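PDB 2OKU: acyl-CoA dehydrogenase family protein from Porphyromonas gingivalis, which probably takes part in FAD-dependent oxidation of acyl-CoA thioesters and is represented here by its helical C-terminal domain. Local coordinates for residues Ala16-Glu20 / Glu21-Thr25; Thr53-Asp57 / Gln58-Asp62; Arg114-Arg117 / Pro118-Thr122. One frame throughout, in Å; residues are numbered along the deposited sequence.

Interaction 1: residues Ala16-Glu20 / Glu21-Thr25; sequences ARIRE and EYQQT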
loop_
_atom_site.group_PDB
_atom_site.type_symbol
_atom_site.label_atom_id
_atom_site.label_comp_id
_atom_site.label_asym_id
_atom_site.label_seq_id
_atom_site.Cartn_x
_atom_site.Cartn_y
_atom_site.Cartn_z
ATOM N N ALA A 16 14.188 11.691 0.462
ATOM C CA ALA A 16 14.251 13.006 1.125
ATOM C C ALA A 16 12.884 13.379 1.711
ATOM O O ALA A 16 12.808 13.821 2.869
ATOM C CB ALA A 16 14.756 14.097 0.157
ATOM N N ARG A 17 11.806 13.158 0.957
ATOM C CA ARG A 17 10.465 13.468 1.469
ATOM C C ARG A 17 10.112 12.598 2.703
ATOM O O ARG A 17 9.547 13.094 3.718
ATOM C CB ARG A 17 9.381 13.338 0.392
ATOM C CG ARG A 17 8.044 13.836 0.937
ATOM C CD ARG A 17 6.998 14.044 -0.111
ATOM N NE ARG A 17 5.864 14.743 0.498
ATOM C CZ ARG A 17 4.709 14.978 -0.110
ATOM N NH1 ARG A 17 4.508 14.591 -1.361
ATOM N NH2 ARG A 17 3.747 15.604 0.551
ATOM N N ILE A 18 10.452 11.318 2.613
ATOM C CA ILE A 18 10.268 10.413 3.721
ATOM C C ILE A 18 10.981 10.952 4.966
ATOM O O ILE A 18 10.387 11.042 6.042
ATOM C CB ILE A 18 10.810 9.001 3.395
ATOM C CG1 ILE A 18 9.788 8.277 2.481
ATOM C CG2 ILE A 18 11.107 8.230 4.722
ATOM C CD1 ILE A 18 10.295 6.979 1.868
ATOM N N ARG A 19 12.241 11.317 4.820
ATOM C CA ARG A 19 13.030 11.715 5.975
ATOM C C ARG A 19 12.655 13.099 6.509
ATOM O O ARG A 19 12.617 13.314 7.724
ATOM C CB ARG A 19 14.517 11.651 5.646
ATOM C CG ARG A 19 14.993 10.246 5.508
ATOM C CD ARG A 19 16.352 10.184 4.885
ATOM N NE ARG A 19 16.811 8.819 4.828
ATOM C CZ ARG A 19 17.863 8.402 4.136
ATOM N NH1 ARG A 19 18.588 9.254 3.427
ATOM N NH2 ARG A 19 18.190 7.119 4.180
ATOM N N GLU A 20 12.352 14.016 5.597
ATOM C CA GLU A 20 12.128 15.422 5.938
ATOM C C GLU A 20 10.680 15.714 6.324
ATOM O O GLU A 20 10.434 16.626 7.114
ATOM C CB GLU A 20 12.622 16.343 4.786
ATOM C CG GLU A 20 14.133 16.255 4.573
ATOM C CD GLU A 20 14.660 16.838 3.221
ATOM O OE1 GLU A 20 13.965 17.614 2.538
ATOM O OE2 GLU A 20 15.814 16.495 2.854
ATOM N N GLU A 21 9.721 14.944 5.809
ATOM C CA GLU A 21 8.307 15.138 6.109
ATOM C C GLU A 21 7.680 13.938 6.823
ATOM O O GLU A 21 7.218 14.058 7.961
ATOM C CB GLU A 21 7.492 15.437 4.845
ATOM C CG GLU A 21 6.018 15.685 5.144
ATOM C CD GLU A 21 5.168 16.012 3.906
ATOM O OE1 GLU A 21 5.742 16.372 2.865
ATOM O OE2 GLU A 21 3.919 15.933 4.012
ATOM N N TYR A 22 7.623 12.791 6.157
ATOM C CA TYR A 22 6.818 11.689 6.715
ATOM C C TYR A 22 7.379 11.166 8.039
ATOM O O TYR A 22 6.621 10.859 8.968
ATOM C CB TYR A 22 6.683 10.547 5.731
ATOM C CG TYR A 22 6.045 10.870 4.411
ATOM C CD1 TYR A 22 5.096 11.878 4.278
ATOM C CD2 TYR A 22 6.384 10.140 3.269
ATOM C CE1 TYR A 22 4.521 12.165 3.045
ATOM C CE2 TYR A 22 5.792 10.408 2.043
ATOM C CZ TYR A 22 4.857 11.414 1.934
ATOM O OH TYR A 22 4.276 11.672 0.705
ATOM N N GLN A 23 8.695 11.038 8.123
ATOM C CA GLN A 23 9.313 10.558 9.360
ATOM C C GLN A 23 9.250 11.591 10.500
ATOM O O GLN A 23 9.588 11.264 11.637
ATOM C CB GLN A 23 10.764 10.138 9.120
ATOM C CG GLN A 23 10.912 8.739 8.457
ATOM C CD GLN A 23 10.654 7.629 9.474
ATOM O OE1 GLN A 23 11.164 7.694 10.593
ATOM N NE2 GLN A 23 9.871 6.610 9.095
ATOM N N GLN A 24 8.852 12.823 10.191
ATOM C CA GLN A 24 8.693 13.875 11.208
ATOM C C GLN A 24 7.285 13.913 11.799
ATOM O O GLN A 24 7.006 14.727 12.680
ATOM C CB GLN A 24 9.037 15.246 10.622
ATOM C CG GLN A 24 10.397 15.344 9.957
ATOM C CD GLN A 24 11.529 15.014 10.882
ATOM O OE1 GLN A 24 11.462 15.278 12.083
ATOM N NE2 GLN A 24 12.596 14.439 10.328
ATOM N N THR A 25 6.390 13.062 11.289
ATOM C CA THR A 25 5.043 12.953 11.777
ATOM C C THR A 25 5.081 12.426 13.189
ATOM O O THR A 25 5.727 11.412 13.458
ATOM C CB THR A 25 4.217 11.961 10.958
ATOM O OG1 THR A 25 4.391 12.249 9.576
ATOM C CG2 THR A 25 2.736 12.024 11.326
#

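Interaction 2: residues Thr53-Asp57 / Gln58-Asp62; sequences TEQKD and QELLD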
loop_
_atom_site.group_PDB
_atom_site.type_symbol
_atom_site.label_atom_id
_atom_site.label_comp_id
_atom_site.label_asym_id
_atom_site.label_seq_id
_atom_site.Cartn_x
_atom_site.Cartn_y
_atom_site.Cartn_z
ATOM N N THR A 53 24.176 2.010 -8.538
ATOM C CA THR A 53 24.739 3.221 -9.166
ATOM C C THR A 53 26.254 3.313 -9.008
ATOM O O THR A 53 26.944 3.730 -9.931
ATOM C CB THR A 53 24.086 4.536 -8.660
ATOM O OG1 THR A 53 24.320 4.708 -7.253
ATOM C CG2 THR A 53 22.608 4.553 -8.971
ATOM N N GLU A 54 26.786 2.872 -7.874
ATOM C CA GLU A 54 28.230 2.983 -7.654
ATOM C C GLU A 54 29.057 2.045 -8.541
ATOM O O GLU A 54 30.279 2.211 -8.642
ATOM C CB GLU A 54 28.576 2.794 -6.183
ATOM C CG GLU A 54 28.052 3.964 -5.326
ATOM C CD GLU A 54 28.259 3.781 -3.828
ATOM O OE1 GLU A 54 28.879 2.778 -3.403
ATOM O OE2 GLU A 54 27.789 4.659 -3.080
ATOM N N GLN A 55 28.406 1.071 -9.182
ATOM C CA GLN A 55 29.084 0.224 -10.159
ATOM C C GLN A 55 29.393 0.951 -11.478
ATOM O O GLN A 55 30.153 0.436 -12.310
ATOM C CB GLN A 55 28.275 -1.056 -10.411
ATOM C CG GLN A 55 28.187 -1.920 -9.150
ATOM C CD GLN A 55 27.404 -3.189 -9.330
ATOM O OE1 GLN A 55 27.678 -3.984 -10.231
ATOM N NE2 GLN A 55 26.434 -3.415 -8.453
ATOM N N LYS A 56 28.787 2.117 -11.672
ATOM C CA LYS A 56 28.995 2.942 -12.860
ATOM C C LYS A 56 28.828 2.104 -14.128
ATOM O O LYS A 56 29.663 2.126 -15.045
ATOM C CB LYS A 56 30.376 3.606 -12.814
ATOM C CG LYS A 56 30.597 4.522 -11.598
ATOM C CD LYS A 56 32.078 4.811 -11.432
ATOM C CE LYS A 56 32.374 5.996 -10.518
ATOM N NZ LYS A 56 33.863 6.242 -10.481
ATOM N N ASP A 57 27.750 1.343 -14.162
ATOM C CA ASP A 57 27.468 0.446 -15.262
ATOM C C ASP A 57 26.076 0.786 -15.734
ATOM O O ASP A 57 25.076 0.430 -15.086
ATOM C CB ASP A 57 27.590 -0.996 -14.767
ATOM C CG ASP A 57 27.209 -2.026 -15.808
ATOM O OD1 ASP A 57 26.571 -1.696 -16.830
ATOM O OD2 ASP A 57 27.527 -3.207 -15.565
ATOM N N GLN A 58 26.011 1.514 -16.848
ATOM C CA GLN A 58 24.748 1.994 -17.367
ATOM C C GLN A 58 23.790 0.875 -17.768
ATOM O O GLN A 58 22.580 0.985 -17.553
ATOM C CB GLN A 58 24.952 2.925 -18.564
ATOM C CG GLN A 58 23.631 3.565 -19.027
ATOM C CD GLN A 58 22.900 4.292 -17.889
ATOM O OE1 GLN A 58 23.460 5.212 -17.280
ATOM N NE2 GLN A 58 21.651 3.866 -17.584
ATOM N N GLU A 59 24.318 -0.196 -18.357
ATOM C CA GLU A 59 23.489 -1.338 -18.710
ATOM C C GLU A 59 22.836 -1.977 -17.489
ATOM O O GLU A 59 21.669 -2.329 -17.528
ATOM C CB GLU A 59 24.307 -2.406 -19.435
ATOM C CG GLU A 59 24.746 -1.973 -20.804
ATOM C CD GLU A 59 23.580 -1.635 -21.708
ATOM O OE1 GLU A 59 22.549 -2.341 -21.659
ATOM O OE2 GLU A 59 23.696 -0.655 -22.475
ATOM N N LEU A 60 23.615 -2.137 -16.431
ATOM C CA LEU A 60 23.122 -2.680 -15.173
ATOM C C LEU A 60 22.026 -1.787 -14.609
ATOM O O LEU A 60 20.995 -2.278 -14.178
ATOM C CB LEU A 60 24.248 -2.825 -14.153
ATOM C CG LEU A 60 23.856 -3.491 -12.817
ATOM C CD1 LEU A 60 23.420 -4.956 -12.998
ATOM C CD2 LEU A 60 25.010 -3.408 -11.859
ATOM N N LEU A 61 22.250 -0.472 -14.612
ATOM C CA LEU A 61 21.244 0.453 -14.065
ATOM C C LEU A 61 19.962 0.339 -14.844
ATOM O O LEU A 61 18.906 0.297 -14.282
ATOM C CB LEU A 61 21.744 1.909 -14.083
ATOM C CG LEU A 61 20.765 2.975 -13.571
ATOM C CD1 LEU A 61 20.326 2.669 -12.120
ATOM C CD2 LEU A 61 21.396 4.377 -13.656
ATOM N N ASP A 62 20.055 0.313 -16.169
ATOM C CA ASP A 62 18.883 0.170 -17.002
ATOM C C ASP A 62 18.138 -1.138 -16.723
ATOM O O ASP A 62 16.903 -1.183 -16.679
ATOM C CB ASP A 62 19.300 0.222 -18.478
ATOM C CG ASP A 62 19.829 1.575 -18.884
ATOM O OD1 ASP A 62 19.585 2.580 -18.161
ATOM O OD2 ASP A 62 20.513 1.640 -19.929
#

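Interaction 3: residues Arg114-Arg117 / Pro118-Thr122; sequences RAFR and PEELT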
loop_
_atom_site.group_PDB
_atom_site.type_symbol
_atom_site.label_atom_id
_atom_site.label_comp_id
_atom_site.label_asym_id
_atom_site.label_seq_id
_atom_site.Cartn_x
_atom_site.Cartn_y
_atom_site.Cartn_z
ATOM N N ARG A 114 21.485 -7.835 -5.372
ATOM C CA ARG A 114 22.809 -8.035 -4.787
ATOM C C ARG A 114 23.511 -9.324 -5.254
ATOM O O ARG A 114 24.740 -9.380 -5.267
ATOM C CB ARG A 114 22.716 -7.959 -3.259
ATOM C CG ARG A 114 22.473 -6.509 -2.786
ATOM C CD ARG A 114 22.386 -6.407 -1.265
ATOM N NE ARG A 114 22.031 -5.044 -0.867
ATOM C CZ ARG A 114 22.910 -4.058 -0.725
ATOM N NH1 ARG A 114 24.202 -4.284 -0.915
ATOM N NH2 ARG A 114 22.503 -2.852 -0.356
ATOM N N ALA A 115 22.742 -10.334 -5.628
ATOM C CA ALA A 115 23.297 -11.604 -6.121
ATOM C C ALA A 115 23.545 -11.579 -7.633
ATOM O O ALA A 115 24.204 -12.457 -8.175
ATOM C CB ALA A 115 22.402 -12.745 -5.759
ATOM N N PHE A 116 23.019 -10.570 -8.316
ATOM C CA PHE A 116 23.043 -10.552 -9.772
ATOM C C PHE A 116 24.453 -10.280 -10.291
ATOM O O PHE A 116 25.108 -9.351 -9.863
ATOM C CB PHE A 116 22.054 -9.508 -10.310
ATOM C CG PHE A 116 21.940 -9.504 -11.801
ATOM C CD1 PHE A 116 21.199 -10.477 -12.451
ATOM C CD2 PHE A 116 22.588 -8.541 -12.563
ATOM C CE1 PHE A 116 21.101 -10.495 -13.860
ATOM C CE2 PHE A 116 22.484 -8.547 -13.972
ATOM C CZ PHE A 116 21.742 -9.527 -14.609
ATOM N N ARG A 117 24.925 -11.102 -11.216
ATOM C CA ARG A 117 26.243 -10.878 -11.820
ATOM C C ARG A 117 26.070 -10.048 -13.096
ATOM O O ARG A 117 25.366 -10.478 -14.011
ATOM C CB ARG A 117 26.906 -12.217 -12.141
ATOM C CG ARG A 117 26.923 -13.242 -10.982
ATOM C CD ARG A 117 27.806 -14.468 -11.317
ATOM N NE ARG A 117 29.057 -14.040 -11.962
ATOM C CZ ARG A 117 29.343 -14.143 -13.267
ATOM N NH1 ARG A 117 28.484 -14.712 -14.126
ATOM N NH2 ARG A 117 30.513 -13.689 -13.716
ATOM N N PRO A 118 26.682 -8.850 -13.165
ATOM C CA PRO A 118 26.562 -7.948 -14.320
ATOM C C PRO A 118 26.971 -8.575 -15.665
ATOM O O PRO A 118 26.418 -8.219 -16.708
ATOM C CB PRO A 118 27.493 -6.803 -13.947
ATOM C CG PRO A 118 27.406 -6.772 -12.465
ATOM C CD PRO A 118 27.476 -8.217 -12.097
ATOM N N GLU A 119 27.889 -9.537 -15.595
ATOM C CA GLU A 119 28.316 -10.356 -16.734
ATOM C C GLU A 119 27.162 -11.117 -17.420
ATOM O O GLU A 119 27.306 -11.585 -18.560
ATOM C CB GLU A 119 29.392 -11.367 -16.275
ATOM C CG GLU A 119 30.663 -10.735 -15.659
ATOM C CD GLU A 119 30.423 -10.026 -14.305
ATOM O OE1 GLU A 119 29.609 -10.530 -13.494
ATOM O OE2 GLU A 119 31.039 -8.950 -14.068
ATOM N N GLU A 120 26.043 -11.272 -16.718
ATOM C CA GLU A 120 24.850 -11.900 -17.269
ATOM C C GLU A 120 24.239 -11.088 -18.405
ATOM O O GLU A 120 23.499 -11.637 -19.208
ATOM C CB GLU A 120 23.782 -12.076 -16.186
ATOM C CG GLU A 120 24.214 -12.958 -15.006
ATOM C CD GLU A 120 23.636 -14.349 -15.045
ATOM O OE1 GLU A 120 23.296 -14.837 -16.143
ATOM O OE2 GLU A 120 23.486 -14.944 -13.961
ATOM N N LEU A 121 24.515 -9.784 -18.453
ATOM C CA LEU A 121 23.914 -8.919 -19.462
ATOM C C LEU A 121 24.749 -8.870 -20.739
ATOM O O LEU A 121 25.956 -9.060 -20.691
ATOM C CB LEU A 121 23.717 -7.509 -18.891
ATOM C CG LEU A 121 22.790 -7.418 -17.685
ATOM C CD1 LEU A 121 22.737 -5.955 -17.165
ATOM C CD2 LEU A 121 21.377 -7.939 -18.028
ATOM N N THR A 122 24.090 -8.640 -21.874
ATOM C CA THR A 122 24.756 -8.469 -23.186
ATOM C C THR A 122 24.438 -7.078 -23.771
ATOM O O THR A 122 23.471 -6.410 -23.331
ATOM C CB THR A 122 24.324 -9.542 -24.223
ATOM O OG1 THR A 122 22.894 -9.643 -24.246
ATOM C CG2 THR A 122 24.931 -10.933 -23.905
HETATM O O HOH W 1 23.561 -13.625 -11.780
HETATM O O HOH W 2 25.846 -16.549 -13.780
#

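Interaction 1: residues Ala16-Glu20 / Glu21-Thr25
Arg17 and Glu21, one helical turn apart, lie side by side and point the same way, joined by a salt bridge on the surface. The guanidinium takes hold side-on: NE sits 2.9 Å from Glu21 OE1, and Arg17 NH2 reaches that same OE1 at 3.2 Å, so two nitrogens converge on one oxygen. Both come from one face of the carboxylate, NE steeply from above it, while the oxygen stays close to the guanidinium plane. Arg17 gets there with CG anti to its backbone N (chi1 -173°) and the rest of the chain stretched out.

The same extended chain passes over Tyr22. Arg17 CG lies above one face of the ring, offset toward its rim, and farther out Tyr22 OH sits over the middle of the guanidinium, 3.4 Å from Arg17 CZ. No hydrogen bond joins that pair; the hydroxyl lies over the guanidinium face, the two planes 27° apart. On the buried side, Ile18 CG1 meets Tyr22 CD2 at 4.0 Å, and Ile18 CG2 runs alongside the CG of Gln23. Ile18 also touches His79 of helix 58-87 and Thr42 of helix 32-53, while the Gln23 amide bonds to Lys35.

The backbone bonds widen here. Arg17 O accepts from both Glu21 N and Tyr22 N, and Ile18 O receives Gln23 N at 2.7 Å, five residues along the chain instead of the usual four. Gln24 folds its bent side chain back to give NE2 to Arg19 O at 2.8 Å. Thr25 N closes a type I turn on Tyr22 O, and Thr25 OG1 adds a second bond from the same face. The i+5 bonds make a pi-type widening near the C-terminal end of helix 13-22, before the turn on the surface of this alpha-helical acyl-CoA dehydrogenase C-terminal domain.

Interaction 2: residues Thr53-Asp57 / Gln58-Asp62
Asp57 reaches forward to Leu60 with its carboxylate, OD1 accepting from Leu60 N at 3.0 Å in a nearly straight bond (168° at the hydrogen). The amide meets OD1 from well above the carboxylate plane. A trans first torsion (chi1 175°) lays the Asp57 carboxylate against the first turn of the helix. Asp57 also starts the backbone bonding of that turn, since its O takes Leu61 N at 3.0 Å.

This is a classic N-cap: the acidic side chain supplies an acceptor to an amide that has no preceding helical carbonyl, and its negative charge probably interacts favourably with the positive end of the helix dipole. Just before it, Lys56 has positive phi, the break by which the chain leaves helix 32-53 and turns into helix 58-87.

The remaining contacts are packing. Leu60 CB rests 3.5 Å from Asp57 CG, the two side chains crossing at about a right angle. The Gln55 amide meets the Leu60 CD2 methyl, its OE1 3.2 Å from CD2, while Gln55 NE2 bonds back to Phe51 O. The Thr53 CG2 and Leu61 CD1 methyls approach more loosely, at 4.3 Å.

Interaction 3: residues Arg114-Arg117 / Pro118-Thr122
Phe116 turns the edge of its ring toward Leu121, and this is the close-packed half of the contact. Leu121 meets the ring edge-on, its CG lying in the ring plane and its CD2 methyl 3.8 Å from Phe116 CZ. The same CZ touches Glu120 CB at 3.6 Å. The Phe116 side chain leaves the backbone with chi1 at -175°, CG pointing directly away from its own N, which carries the ring to the side chains of Glu120 and Leu121. Beyond these residues the ring stacks with Phe63 and packs on Gln64, and Leu121 also touches Phe63, so this half of the tail lies against helix 58-87.

Between the two halves the chain, having left helix 92-115, makes a short 3-10 turn at 118-120 that opens with Pro118. Its first bond runs from Glu120 N to Arg117 O, at 2.9 Å, with the amide above the carbonyl plane.

The other half is polar and loosely held. Glu119 OE1 sits over one face of the Arg117 guanidinium, 3.3 Å from NH2; the attraction is one of charge, with no N-H aimed at the oxygen. The Glu120 carboxylate reaches Arg117 through water. One water accepts from Arg117 N at 2.9 Å and donates to Glu120 OE2, while a second, lying at the guanidinium edge, accepts from Arg117 NH1 and gives only a weak bond to that same OE2.

Overall arrangement
All three interactions are surface contacts at places where helices begin or end. Interaction 1 stands apart, its centre about 34 Å from that of interaction 3, on the opposite side of the chain's centre; it marks the end of helix 13-22. Interactions 2 and 3 are neighbours, about 11 Å between centres, and they touch: Leu60 meets Phe116, Gln55 meets Pro118, and Leu121 rests on the start of helix 58-87, so the C-terminal tail packs on the loop that joins helices 32-53 and 58-87. Their chemistry differs accordingly: a hydrogen-bonded salt bridge in interaction 1, helix capping in interaction 2, and in interaction 3 aromatic packing beside a charge-only salt bridge and water-mediated contacts.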